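Octopine dehydrogenase (Pecten maximus, PDB 3C7D) catalyses the NADH-dependent reductive condensation of L-arginine with pyruvate to D-octopine, the reverse of octopine dehydrogenation. Local coordinates at residues 140-145 and 165-170; 197-202 and 393-398; 22-27 and 185-190; 333-338 and 380-385. One frame throughout, in Å; residues are numbered along the deposited sequence.

Interaction 1: 140-145 and 165-170. With NAD (nicotinamide-adenine-dinucleotide), chain B; PYR (pyruvic acid), chain C.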
loop_
_atom_site.group_PDB
_atom_site.type_symbol
_atom_site.label_atom_id
_atom_site.label_comp_id
_atom_site.label_asym_id
_atom_site.label_seq_id
_atom_site.Cartn_x
_atom_site.Cartn_y
_atom_site.Cartn_z
ATOM N N SER A 140 4.283 -4.892 6.494
ATOM C CA SER A 140 3.887 -3.975 5.421
ATOM C C SER A 140 4.802 -4.039 4.192
ATOM O O SER A 140 5.973 -3.659 4.262
ATOM C CB SER A 140 3.819 -2.541 5.949
ATOM O OG SER A 140 2.751 -2.384 6.866
ATOM N N PHE A 141 4.251 -4.513 3.074
ATOM C CA PHE A 141 4.978 -4.606 1.802
ATOM C C PHE A 141 4.849 -3.316 1.009
ATOM O O PHE A 141 3.793 -2.684 1.023
ATOM C CB PHE A 141 4.462 -5.779 0.969
ATOM C CG PHE A 141 5.026 -7.109 1.382
ATOM C CD1 PHE A 141 4.502 -7.795 2.475
ATOM C CD2 PHE A 141 6.081 -7.678 0.674
ATOM C CE1 PHE A 141 5.025 -9.023 2.860
ATOM C CE2 PHE A 141 6.609 -8.906 1.049
ATOM C CZ PHE A 141 6.082 -9.580 2.144
ATOM N N GLU A 142 5.920 -2.940 0.309
ATOM C CA GLU A 142 5.987 -1.638 -0.369
ATOM C C GLU A 142 4.974 -1.453 -1.495
ATOM O O GLU A 142 4.498 -0.340 -1.728
ATOM C CB GLU A 142 7.410 -1.318 -0.852
ATOM C CG GLU A 142 8.082 -2.399 -1.691
ATOM C CD GLU A 142 9.524 -2.065 -2.047
ATOM O OE1 GLU A 142 9.884 -0.868 -2.087
ATOM O OE2 GLU A 142 10.304 -3.008 -2.294
ATOM N N THR A 143 4.658 -2.547 -2.188
ATOM C CA THR A 143 3.674 -2.553 -3.275
ATOM C C THR A 143 3.125 -3.970 -3.491
ATOM O O THR A 143 3.446 -4.886 -2.730
ATOM C CB THR A 143 4.263 -1.967 -4.597
ATOM O OG1 THR A 143 3.220 -1.799 -5.563
ATOM C CG2 THR A 143 5.360 -2.858 -5.176
ATOM N N LEU A 144 2.288 -4.148 -4.511
ATOM C CA LEU A 144 1.860 -5.488 -4.907
ATOM C C LEU A 144 3.015 -6.225 -5.593
ATOM O O LEU A 144 3.720 -5.640 -6.423
ATOM C CB LEU A 144 0.634 -5.428 -5.830
ATOM C CG LEU A 144 -0.177 -6.717 -6.032
ATOM C CD1 LEU A 144 -0.953 -7.074 -4.772
ATOM C CD2 LEU A 144 -1.126 -6.585 -7.206
ATOM N N PRO A 145 3.224 -7.507 -5.235
ATOM C CA PRO A 145 4.254 -8.336 -5.858
ATOM C C PRO A 145 4.200 -8.369 -7.388
ATOM O O PRO A 145 5.248 -8.419 -8.035
ATOM C CB PRO A 145 3.962 -9.730 -5.299
ATOM C CG PRO A 145 3.325 -9.477 -3.996
ATOM C CD PRO A 145 2.505 -8.242 -4.178
ATOM N N VAL A 165 12.972 -7.845 -6.917
ATOM C CA VAL A 165 13.070 -7.723 -5.459
ATOM C C VAL A 165 11.832 -7.030 -4.883
ATOM O O VAL A 165 11.127 -6.307 -5.595
ATOM C CB VAL A 165 14.360 -6.961 -5.003
ATOM C CG1 VAL A 165 15.615 -7.761 -5.331
ATOM C CG2 VAL A 165 14.429 -5.551 -5.606
ATOM N N LEU A 166 11.567 -7.262 -3.600
ATOM C CA LEU A 166 10.487 -6.571 -2.897
ATOM C C LEU A 166 10.784 -6.494 -1.400
ATOM O O LEU A 166 11.227 -7.470 -0.795
ATOM C CB LEU A 166 9.136 -7.252 -3.152
ATOM C CG LEU A 166 7.887 -6.370 -3.061
ATOM C CD1 LEU A 166 7.860 -5.364 -4.198
ATOM C CD2 LEU A 166 6.620 -7.208 -3.070
ATOM N N ALA A 167 10.544 -5.325 -0.815
ATOM C CA ALA A 167 10.842 -5.087 0.591
ATOM C C ALA A 167 9.584 -5.065 1.453
ATOM O O ALA A 167 8.524 -4.620 1.012
ATOM C CB ALA A 167 11.620 -3.793 0.750
ATOM N N ALA A 168 9.719 -5.555 2.683
ATOM C CA ALA A 168 8.633 -5.555 3.661
ATOM C C ALA A 168 9.142 -5.181 5.048
ATOM O O ALA A 168 10.203 -5.642 5.472
ATOM C CB ALA A 168 7.957 -6.909 3.699
ATOM N N SER A 169 8.384 -4.343 5.750
ATOM C CA SER A 169 8.717 -3.985 7.128
ATOM C C SER A 169 7.983 -4.889 8.114
ATOM O O SER A 169 7.087 -5.638 7.726
ATOM C CB SER A 169 8.372 -2.528 7.405
ATOM O OG SER A 169 7.000 -2.394 7.713
ATOM N N LEU A 170 8.361 -4.803 9.388
ATOM C CA LEU A 170 7.812 -5.668 10.433
ATOM C C LEU A 170 7.858 -5.010 11.809
ATOM O O LEU A 170 8.885 -4.456 12.211
ATOM C CB LEU A 170 8.568 -7.004 10.469
ATOM C CG LEU A 170 8.242 -8.038 11.553
ATOM C CD1 LEU A 170 7.000 -8.852 11.201
ATOM C CD2 LEU A 170 9.439 -8.954 11.786
HETATM P PA NAD B . -8.623 -4.133 -7.010
HETATM O O1A NAD B . -9.134 -2.813 -7.446
HETATM O O2A NAD B . -8.599 -5.096 -8.131
HETATM O O5B NAD B . -9.542 -4.706 -5.820
HETATM C C5B NAD B . -10.930 -4.476 -5.762
HETATM C C4B NAD B . -11.444 -5.159 -4.503
HETATM O O4B NAD B . -11.604 -4.234 -3.444
HETATM C C3B NAD B . -12.802 -5.806 -4.690
HETATM O O3B NAD B . -12.672 -7.118 -5.177
HETATM C C2B NAD B . -13.374 -5.779 -3.292
HETATM O O2B NAD B . -13.001 -6.940 -2.585
HETATM C C1B NAD B . -12.725 -4.566 -2.645
HETATM N N9A NAD B . -13.690 -3.447 -2.620
HETATM C C8A NAD B . -13.942 -2.567 -3.646
HETATM N N7A NAD B . -14.890 -1.691 -3.246
HETATM C C5A NAD B . -15.250 -1.994 -1.980
HETATM C C6A NAD B . -16.173 -1.421 -1.110
HETATM N N6A NAD B . -17.127 -0.646 -1.622
HETATM N N1A NAD B . -16.340 -1.953 0.160
HETATM C C2A NAD B . -15.599 -3.051 0.559
HETATM N N3A NAD B . -14.684 -3.612 -0.318
HETATM C C4A NAD B . -14.508 -3.097 -1.568
HETATM O O3 NAD B . -7.160 -3.942 -6.344
HETATM P PN NAD B . -5.888 -4.883 -6.684
HETATM O O1N NAD B . -5.648 -4.888 -8.143
HETATM O O2N NAD B . -6.032 -6.179 -5.979
HETATM O O5D NAD B . -4.670 -4.058 -6.030
HETATM C C5D NAD B . -4.607 -3.764 -4.652
HETATM C C4D NAD B . -3.546 -2.692 -4.412
HETATM O O4D NAD B . -2.350 -3.021 -5.096
HETATM C C3D NAD B . -3.991 -1.325 -4.910
HETATM O O3D NAD B . -3.827 -0.391 -3.868
HETATM C C2D NAD B . -3.070 -0.991 -6.067
HETATM O O2D NAD B . -2.676 0.363 -6.043
HETATM C C1D NAD B . -1.878 -1.918 -5.851
HETATM N N1N NAD B . -1.254 -2.375 -7.114
HETATM C C2N NAD B . -1.996 -2.991 -8.090
HETATM C C3N NAD B . -1.396 -3.426 -9.274
HETATM C C7N NAD B . -2.051 -4.528 -10.058
HETATM O O7N NAD B . -1.395 -5.018 -11.203
HETATM N N7N NAD B . -3.224 -5.027 -9.661
HETATM C C4N NAD B . -0.026 -3.220 -9.455
HETATM C C5N NAD B . 0.726 -2.603 -8.461
HETATM C C6N NAD B . 0.094 -2.184 -7.290
HETATM C C PYR C . 2.589 1.671 -5.975
HETATM O O PYR C . 2.680 0.849 -4.927
HETATM O OXT PYR C . 1.402 1.651 -6.659
HETATM C CA PYR C . 3.673 2.543 -6.384
HETATM O O3 PYR C . 3.321 3.765 -6.925
HETATM C CB PYR C . 5.163 2.106 -6.275
#
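L166 opens the contact by splitting its two methyls between partners in 140-145: CD2 lies 3.8 Å from CD2 of F141 and reaches the pyrrolidine of P145, while CD1 meets CG2 of T143 and CG of E142. With its CG turned anti to the backbone N (chi1 -153°), the leucine extends across these side chains, crossing F141 and T143 at about right angles. A167 is gripped through its backbone at both polar atoms. Its O accepts from E142 N at 3.2 Å, and its N donates to E142 OE2 at 2.8 Å, approaching from above the carboxylate plane. Main-chain N and side-chain carboxylate of E142 thus hold the two backbone polar atoms of A167, just past the last bridge of the strand pair. A168, in a non-hydrogen-bonded pair with F141, sets its CB 3.4 Å from the centroid of the phenyl ring and only 4° off the ring normal, a clear CH-pi contact; F194 meets the same ring edge-to-face. S169 pairs with S140 through two backbone bonds, S169 N to S140 O being the shorter at 2.9 Å, while S140 OG turns to E122. The strand ends at F141, two residues before T143, whose OG1 donates to the pyruvate O at 2.8 Å while CG2 rests on L166. Polar bonds and methyl packing together tie this substrate-binding loop to strand 156-171, consistent with a fixed position for the pyruvate-binding hydroxyl.

Interaction 2: 197-202 and 393-398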
loop_
_atom_site.group_PDB
_atom_site.type_symbol
_atom_site.label_atom_id
_atom_site.label_comp_id
_atom_site.label_asym_id
_atom_site.label_seq_id
_atom_site.Cartn_x
_atom_site.Cartn_y
_atom_site.Cartn_z
ATOM N N ALA A 197 13.011 -4.735 5.575
ATOM C CA ALA A 197 13.412 -3.357 5.847
ATOM C C ALA A 197 13.613 -3.157 7.343
ATOM O O ALA A 197 12.906 -3.751 8.160
ATOM C CB ALA A 197 12.385 -2.383 5.314
ATOM N N LYS A 198 14.577 -2.310 7.689
ATOM C CA LYS A 198 15.008 -2.134 9.077
ATOM C C LYS A 198 13.902 -1.654 10.017
ATOM O O LYS A 198 13.883 -2.025 11.189
ATOM C CB LYS A 198 16.213 -1.189 9.144
ATOM C CG LYS A 198 17.460 -1.708 8.431
ATOM C CD LYS A 198 18.629 -0.761 8.642
ATOM C CE LYS A 198 19.957 -1.363 8.185
ATOM N NZ LYS A 198 20.255 -1.078 6.752
ATOM N N HIS A 199 12.977 -0.851 9.494
ATOM C CA HIS A 199 11.957 -0.199 10.315
ATOM C C HIS A 199 10.673 0.043 9.525
ATOM O O HIS A 199 10.721 0.246 8.312
ATOM C CB HIS A 199 12.499 1.135 10.836
ATOM C CG HIS A 199 11.920 1.552 12.150
ATOM N ND1 HIS A 199 10.825 2.383 12.251
ATOM C CD2 HIS A 199 12.287 1.256 13.420
ATOM C CE1 HIS A 199 10.540 2.578 13.526
ATOM N NE2 HIS A 199 11.411 1.903 14.256
ATOM N N PHE A 200 9.533 0.042 10.219
ATOM C CA PHE A 200 8.224 0.219 9.577
ATOM C C PHE A 200 7.969 1.641 9.081
ATOM O O PHE A 200 7.226 1.846 8.115
ATOM C CB PHE A 200 7.087 -0.256 10.490
ATOM C CG PHE A 200 6.761 0.694 11.611
ATOM C CD1 PHE A 200 7.532 0.720 12.770
ATOM C CD2 PHE A 200 5.669 1.551 11.513
ATOM C CE1 PHE A 200 7.226 1.591 13.807
ATOM C CE2 PHE A 200 5.356 2.428 12.546
ATOM C CZ PHE A 200 6.136 2.445 13.697
ATOM N N LEU A 201 8.582 2.614 9.753
ATOM C CA LEU A 201 8.492 4.016 9.353
ATOM C C LEU A 201 9.315 4.278 8.098
ATOM O O LEU A 201 8.950 5.124 7.280
ATOM C CB LEU A 201 8.939 4.945 10.485
ATOM C CG LEU A 201 8.013 5.175 11.686
ATOM C CD1 LEU A 201 8.678 6.144 12.649
ATOM C CD2 LEU A 201 6.639 5.699 11.269
ATOM N N GLU A 202 10.422 3.550 7.958
ATOM C CA GLU A 202 11.212 3.562 6.733
ATOM C C GLU A 202 10.323 3.175 5.550
ATOM O O GLU A 202 10.234 3.907 4.571
ATOM C CB GLU A 202 12.400 2.600 6.846
ATOM C CG GLU A 202 13.145 2.370 5.534
ATOM C CD GLU A 202 13.801 1.005 5.453
ATOM O OE1 GLU A 202 14.207 0.459 6.504
ATOM O OE2 GLU A 202 13.921 0.480 4.326
ATOM N N ALA A 393 4.342 7.323 20.783
ATOM C CA ALA A 393 3.005 6.763 20.583
ATOM C C ALA A 393 2.870 6.222 19.159
ATOM O O ALA A 393 2.171 5.233 18.921
ATOM C CB ALA A 393 1.931 7.804 20.868
ATOM N N ILE A 394 3.546 6.887 18.224
ATOM C CA ILE A 394 3.627 6.440 16.835
ATOM C C ILE A 394 4.471 5.165 16.722
ATOM O O ILE A 394 4.113 4.240 15.993
ATOM C CB ILE A 394 4.185 7.567 15.929
ATOM C CG1 ILE A 394 3.122 8.651 15.729
ATOM C CG2 ILE A 394 4.665 7.019 14.588
ATOM C CD1 ILE A 394 3.638 9.929 15.114
ATOM N N LEU A 395 5.571 5.118 17.470
ATOM C CA LEU A 395 6.498 3.988 17.428
ATOM C C LEU A 395 6.008 2.759 18.190
ATOM O O LEU A 395 6.085 1.644 17.676
ATOM C CB LEU A 395 7.870 4.405 17.959
ATOM C CG LEU A 395 8.712 5.350 17.101
ATOM C CD1 LEU A 395 9.657 6.136 17.978
ATOM C CD2 LEU A 395 9.481 4.593 16.035
ATOM N N THR A 396 5.514 2.963 19.411
ATOM C CA THR A 396 5.161 1.852 20.303
ATOM C C THR A 396 3.683 1.480 20.246
ATOM O O THR A 396 3.325 0.318 20.442
ATOM C CB THR A 396 5.549 2.126 21.786
ATOM O OG1 THR A 396 4.748 3.190 22.316
ATOM C CG2 THR A 396 7.026 2.484 21.913
ATOM N N GLY A 397 2.831 2.469 19.988
ATOM C CA GLY A 397 1.387 2.261 19.991
ATOM C C GLY A 397 0.766 2.483 21.358
ATOM O O GLY A 397 -0.441 2.309 21.535
ATOM N N LYS A 398 1.594 2.866 22.326
ATOM C CA LYS A 398 1.127 3.161 23.673
ATOM C C LYS A 398 0.887 4.659 23.829
ATOM O O LYS A 398 1.797 5.467 23.614
ATOM C CB LYS A 398 2.135 2.676 24.722
ATOM C CG LYS A 398 2.226 1.164 24.873
ATOM C CD LYS A 398 3.231 0.787 25.957
ATOM C CE LYS A 398 3.313 -0.721 26.150
ATOM N NZ LYS A 398 4.230 -1.087 27.268
#
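L395 and the start of helix 200-206 meet through one branch of the leucine. From CB, with CG anti to the carbonyl carbon (chi1 -71°), the chain runs to CG and on to CD2, the methyl that makes the contact. CD2 sits 3.4 Å from H199 CE1, at the edge of the imidazole and near its plane, and 3.8 Å from L201 CD1. Beside it, the F200 ring points its CZ at the backbone O of I394, 3.5 Å away at the ring edge, and I394 CG2 meets L201 CD2. H199 is the N-cap of its helix: ND1 accepts a weak bond from L201 N, E202 completes the capping box, and NE2 is bonded to N267. Replacing F200 by an alanine would probably open a gap beside the I394 and L395 carbonyls, where the ring edge now lies. Those carbonyls, at the end of helix 391-396, accept from R126, so they are satisfied by a residue from outside the two segments, while the contact itself is mainly apolar.

Interaction 3: 22-27 and 185-190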
loop_
_atom_site.group_PDB
_atom_site.type_symbol
_atom_site.label_atom_id
_atom_site.label_comp_id
_atom_site.label_asym_id
_atom_site.label_seq_id
_atom_site.Cartn_x
_atom_site.Cartn_y
_atom_site.Cartn_z
ATOM N N ALA A 22 -2.489 -21.276 -2.554
ATOM C CA ALA A 22 -3.163 -22.569 -2.409
ATOM C C ALA A 22 -2.464 -23.697 -3.167
ATOM O O ALA A 22 -2.707 -24.877 -2.897
ATOM C CB ALA A 22 -4.622 -22.462 -2.824
ATOM N N SER A 23 -1.599 -23.326 -4.109
ATOM C CA SER A 23 -0.822 -24.288 -4.889
ATOM C C SER A 23 0.359 -24.849 -4.099
ATOM O O SER A 23 0.913 -25.891 -4.453
ATOM C CB SER A 23 -0.321 -23.644 -6.182
ATOM O OG SER A 23 0.771 -22.778 -5.925
ATOM N N ARG A 24 0.743 -24.146 -3.037
ATOM C CA ARG A 24 1.865 -24.555 -2.205
ATOM C C ARG A 24 1.475 -25.730 -1.321
ATOM O O ARG A 24 0.400 -25.742 -0.717
ATOM C CB ARG A 24 2.368 -23.393 -1.338
ATOM C CG ARG A 24 2.542 -22.055 -2.057
ATOM C CD ARG A 24 3.502 -22.135 -3.233
ATOM N NE ARG A 24 3.525 -20.874 -3.965
ATOM C CZ ARG A 24 4.010 -20.719 -5.193
ATOM N NH1 ARG A 24 4.520 -21.756 -5.849
ATOM N NH2 ARG A 24 3.978 -19.521 -5.768
ATOM N N ASP A 25 2.366 -26.714 -1.258
ATOM C CA ASP A 25 2.189 -27.886 -0.411
ATOM C C ASP A 25 2.145 -27.499 1.070
ATOM O O ASP A 25 3.003 -26.755 1.552
ATOM C CB ASP A 25 3.318 -28.892 -0.670
ATOM C CG ASP A 25 3.093 -30.221 0.032
ATOM O OD1 ASP A 25 1.949 -30.731 0.006
ATOM O OD2 ASP A 25 4.064 -30.763 0.605
ATOM N N GLY A 26 1.127 -27.996 1.774
ATOM C CA GLY A 26 1.005 -27.815 3.223
ATOM C C GLY A 26 0.235 -26.585 3.669
ATOM O O GLY A 26 0.018 -26.383 4.866
ATOM N N VAL A 27 -0.189 -25.770 2.708
ATOM C CA VAL A 27 -0.869 -24.513 3.003
ATOM C C VAL A 27 -2.391 -24.652 2.864
ATOM O O VAL A 27 -2.885 -25.249 1.906
ATOM C CB VAL A 27 -0.341 -23.370 2.099
ATOM C CG1 VAL A 27 -1.025 -22.051 2.425
ATOM C CG2 VAL A 27 1.160 -23.225 2.254
ATOM N N GLN A 185 7.704 -15.695 1.446
ATOM C CA GLN A 185 8.493 -16.111 0.288
ATOM C C GLN A 185 7.909 -17.398 -0.283
ATOM O O GLN A 185 7.512 -17.448 -1.450
ATOM C CB GLN A 185 9.964 -16.309 0.683
ATOM C CG GLN A 185 10.923 -16.528 -0.484
ATOM C CD GLN A 185 11.061 -15.303 -1.364
ATOM O OE1 GLN A 185 11.507 -14.248 -0.915
ATOM N NE2 GLN A 185 10.677 -15.437 -2.626
ATOM N N MET A 186 7.834 -18.421 0.564
ATOM C CA MET A 186 7.303 -19.727 0.194
ATOM C C MET A 186 5.959 -19.608 -0.523
ATOM O O MET A 186 5.739 -20.281 -1.531
ATOM C CB MET A 186 7.209 -20.624 1.436
ATOM C CG MET A 186 6.585 -21.997 1.219
ATOM S SD MET A 186 4.792 -21.983 1.389
ATOM C CE MET A 186 4.574 -21.347 3.053
ATOM N N LEU A 187 5.079 -18.746 -0.011
ATOM C CA LEU A 187 3.767 -18.518 -0.620
ATOM C C LEU A 187 3.875 -17.937 -2.029
ATOM O O LEU A 187 3.073 -18.265 -2.908
ATOM C CB LEU A 187 2.900 -17.608 0.257
ATOM C CG LEU A 187 2.318 -18.168 1.562
ATOM C CD1 LEU A 187 1.539 -17.091 2.300
ATOM C CD2 LEU A 187 1.434 -19.387 1.322
ATOM N N HIS A 188 4.877 -17.086 -2.236
ATOM C CA HIS A 188 5.077 -16.405 -3.513
ATOM C C HIS A 188 5.972 -17.187 -4.476
ATOM O O HIS A 188 6.041 -16.869 -5.666
ATOM C CB HIS A 188 5.634 -14.998 -3.267
ATOM C CG HIS A 188 4.631 -14.054 -2.682
ATOM N ND1 HIS A 188 4.253 -14.095 -1.357
ATOM C CD2 HIS A 188 3.910 -13.057 -3.247
ATOM C CE1 HIS A 188 3.347 -13.162 -1.129
ATOM N NE2 HIS A 188 3.120 -12.518 -2.260
ATOM N N GLY A 189 6.641 -18.215 -3.961
ATOM C CA GLY A 189 7.586 -18.997 -4.751
ATOM C C GLY A 189 8.926 -18.296 -4.849
ATOM O O GLY A 189 9.329 -17.578 -3.926
ATOM N N ALA A 190 9.611 -18.496 -5.974
ATOM C CA ALA A 190 10.951 -17.946 -6.194
ATOM C C ALA A 190 10.980 -16.416 -6.267
ATOM O O ALA A 190 11.928 -15.787 -5.794
ATOM C CB ALA A 190 11.571 -18.553 -7.451
#
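R24 donates through NE to the backbone O of L187 at 2.9 Å, and NH2 adds a weaker bond to the same oxygen at 3.3 Å. The acceptor lies at the guanidinium edge, in its plane, yet the NE donor stands well above the carbonyl plane of L187. A bend at chi2 (-58°) steers the arginine to the L187 carbonyl in the last turn of helix 180-188. There G189, with positive phi, lays its CA over one guanidinium face, 3.7 Å above the plane, while S23 OG lies over the opposite face. A side chain at G189 would run close to NH2. Outward from the charge, M186 SD touches both R24 CB and V27 CG2, each at 3.9 Å, and V27 CG1 meets L187 CD2 at 3.8 Å. The type II turn from R24 to V27 joins helix 12-22 to strand 27-32 of the nucleotide-binding domain. V27 and L187 both rest on V5 of strand 3-8, and L187 also touches A21, packing helix 180-188 against strand 3-8 and helix 12-22 of this beta-alpha-beta unit.

Interaction 4: 333-338 and 380-385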
loop_
_atom_site.group_PDB
_atom_site.type_symbol
_atom_site.label_atom_id
_atom_site.label_comp_id
_atom_site.label_asym_id
_atom_site.label_seq_id
_atom_site.Cartn_x
_atom_site.Cartn_y
_atom_site.Cartn_z
ATOM N N GLY A 333 -1.635 7.997 2.180
ATOM C CA GLY A 333 -0.231 8.231 1.865
ATOM C C GLY A 333 0.320 9.536 2.407
ATOM O O GLY A 333 0.943 9.562 3.471
ATOM N N MET A 334 0.080 10.618 1.671
ATOM C CA MET A 334 0.672 11.922 1.974
ATOM C C MET A 334 0.236 12.502 3.320
ATOM O O MET A 334 1.052 13.083 4.042
ATOM C CB MET A 334 0.394 12.922 0.846
ATOM C CG MET A 334 1.158 12.639 -0.443
ATOM S SD MET A 334 1.345 14.085 -1.508
ATOM C CE MET A 334 2.629 14.993 -0.653
ATOM N N ILE A 335 -1.045 12.345 3.653
ATOM C CA ILE A 335 -1.571 12.810 4.938
ATOM C C ILE A 335 -0.909 12.057 6.087
ATOM O O ILE A 335 -0.552 12.653 7.107
ATOM C CB ILE A 335 -3.116 12.686 5.016
ATOM C CG1 ILE A 335 -3.788 13.546 3.938
ATOM C CG2 ILE A 335 -3.634 13.063 6.404
ATOM C CD1 ILE A 335 -3.325 14.998 3.903
ATOM N N VAL A 336 -0.727 10.750 5.900
ATOM C CA VAL A 336 -0.072 9.909 6.897
ATOM C C VAL A 336 1.375 10.345 7.115
ATOM O O VAL A 336 1.845 10.393 8.251
ATOM C CB VAL A 336 -0.116 8.414 6.522
ATOM C CG1 VAL A 336 0.310 7.568 7.707
ATOM C CG2 VAL A 336 -1.516 8.008 6.052
ATOM N N PHE A 337 2.073 10.666 6.027
ATOM C CA PHE A 337 3.434 11.193 6.123
ATOM C C PHE A 337 3.455 12.603 6.724
ATOM O O PHE A 337 4.402 12.963 7.435
ATOM C CB PHE A 337 4.138 11.169 4.761
ATOM C CG PHE A 337 5.531 11.744 4.785
ATOM C CD1 PHE A 337 6.555 11.106 5.486
ATOM C CD2 PHE A 337 5.819 12.926 4.107
ATOM C CE1 PHE A 337 7.841 11.639 5.511
ATOM C CE2 PHE A 337 7.105 13.466 4.125
ATOM C CZ PHE A 337 8.115 12.823 4.829
ATOM N N LYS A 338 2.415 13.392 6.441
ATOM C CA LYS A 338 2.264 14.719 7.050
ATOM C C LYS A 338 2.010 14.610 8.555
ATOM O O LYS A 338 2.542 15.404 9.335
ATOM C CB LYS A 338 1.161 15.534 6.356
ATOM C CG LYS A 338 0.862 16.909 6.984
ATOM C CD LYS A 338 2.081 17.831 7.006
ATOM C CE LYS A 338 1.780 19.140 7.712
ATOM N NZ LYS A 338 2.978 20.020 7.780
ATOM N N THR A 380 -8.660 9.411 6.831
ATOM C CA THR A 380 -7.233 9.188 6.615
ATOM C C THR A 380 -6.661 8.238 7.672
ATOM O O THR A 380 -7.389 7.761 8.548
ATOM C CB THR A 380 -6.443 10.513 6.629
ATOM O OG1 THR A 380 -6.446 11.066 7.951
ATOM C CG2 THR A 380 -7.056 11.509 5.665
ATOM N N ARG A 381 -5.361 7.971 7.583
ATOM C CA ARG A 381 -4.680 7.107 8.541
ATOM C C ARG A 381 -3.520 7.809 9.247
ATOM O O ARG A 381 -2.608 7.147 9.752
ATOM C CB ARG A 381 -4.149 5.862 7.843
ATOM C CG ARG A 381 -5.186 4.857 7.414
ATOM C CD ARG A 381 -4.613 4.096 6.245
ATOM N NE ARG A 381 -4.809 2.657 6.331
ATOM C CZ ARG A 381 -4.108 1.773 5.631
ATOM N NH1 ARG A 381 -3.156 2.175 4.797
ATOM N NH2 ARG A 381 -4.354 0.482 5.772
ATOM N N CYS A 382 -3.539 9.139 9.274
ATOM C CA CYS A 382 -2.516 9.878 10.008
ATOM C C CYS A 382 -2.620 9.531 11.496
ATOM O O CYS A 382 -3.726 9.474 12.036
ATOM C CB CYS A 382 -2.635 11.387 9.774
ATOM S SG CYS A 382 -4.238 12.098 10.166
ATOM N N PRO A 383 -1.470 9.275 12.153
ATOM C CA PRO A 383 -1.435 8.827 13.550
ATOM C C PRO A 383 -2.387 9.599 14.462
ATOM O O PRO A 383 -3.049 8.998 15.313
ATOM C CB PRO A 383 0.012 9.096 13.959
ATOM C CG PRO A 383 0.782 8.970 12.711
ATOM C CD PRO A 383 -0.113 9.400 11.587
ATOM N N GLN A 384 -2.461 10.914 14.257
ATOM C CA GLN A 384 -3.264 11.817 15.079
ATOM C C GLN A 384 -4.764 11.539 15.012
ATOM O O GLN A 384 -5.485 11.789 15.979
ATOM C CB GLN A 384 -2.979 13.275 14.706
ATOM C CG GLN A 384 -1.571 13.754 15.068
ATOM C CD GLN A 384 -0.524 13.438 14.006
ATOM O OE1 GLN A 384 -0.719 12.576 13.150
ATOM N NE2 GLN A 384 0.598 14.145 14.062
ATOM N N ARG A 385 -5.225 11.019 13.873
ATOM C CA ARG A 385 -6.620 10.612 13.698
ATOM C C ARG A 385 -7.016 9.545 14.718
ATOM O O ARG A 385 -8.163 9.492 15.161
ATOM C CB ARG A 385 -6.840 10.076 12.282
ATOM C CG ARG A 385 -8.253 9.602 11.990
ATOM C CD ARG A 385 -8.234 8.151 11.549
ATOM N NE ARG A 385 -9.544 7.658 11.124
ATOM C CZ ARG A 385 -10.512 7.256 11.946
ATOM N NH1 ARG A 385 -10.344 7.291 13.266
ATOM N NH2 ARG A 385 -11.661 6.824 11.446
#
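I335 and T380 cross at about a right angle, the CG2 methyl of the isoleucine being the part that touches. It lies 3.8 Å from T380 OG1 and equally near CB and CG2 of the threonine, so three atoms of T380 share one methyl. The same CG2 stands 3.9 Å from CB of C382, whose CB also lies 3.6 Å from the backbone O of I335. I335 puts CG2 anti to its own backbone nitrogen, and this brings the methyl, rather than the longer CG1 arm, to the 380-385 loop; T380 OG1 itself is bonded to V377 O. One residue on, V336 spreads its two methyls over R381: CG1 is 3.6 Å from R381 O, and CG2 lies 3.8 Å from R381 CB, the two side chains crossing at a slant. The backbones come close here, V336 CA and C382 CA being 4.0 Å apart. This is the packing of helix 330-344, in the alpha-helical domain of the opine dehydrogenase family, against the loop leading to helix 391-396. Swapping V336 for a glycine is likely to open a gap against R381 CB, where the CG2 methyl now packs. The R381 guanidinium leads away from the helix, bonding to S117 O, A119 O and Q124 OE1, and the R381 side chain comes within about 6 Å of that of Q118, a substrate-binding residue. Past it, P383 sets its CD 4.0 Å from V336 O, and F123 of helix 121-129 packs on both V336 and P383.

In the fold
Interactions 1, 2 and 4 are buried, whereas interaction 3 is partly buried and lies farthest from the centre of the chain. Their chemistry follows: interaction 1 combines strand pairing with a carboxylate-to-backbone bond, next to the threonine that binds pyruvate, interaction 3 rests on a charged side chain at a helix end, and interactions 2 and 4 are mainly apolar. Interactions 1 and 2 touch where S169 packs on F200 and where A197 N probably bonds to A168 O. Interaction 1 also reaches interaction 3 through P145 and H188. Interaction 4 is nested inside the loop closed by interaction 2, and I394 meets P383 between them. Interactions 3 and 4 sit on opposite sides of the chain's centre.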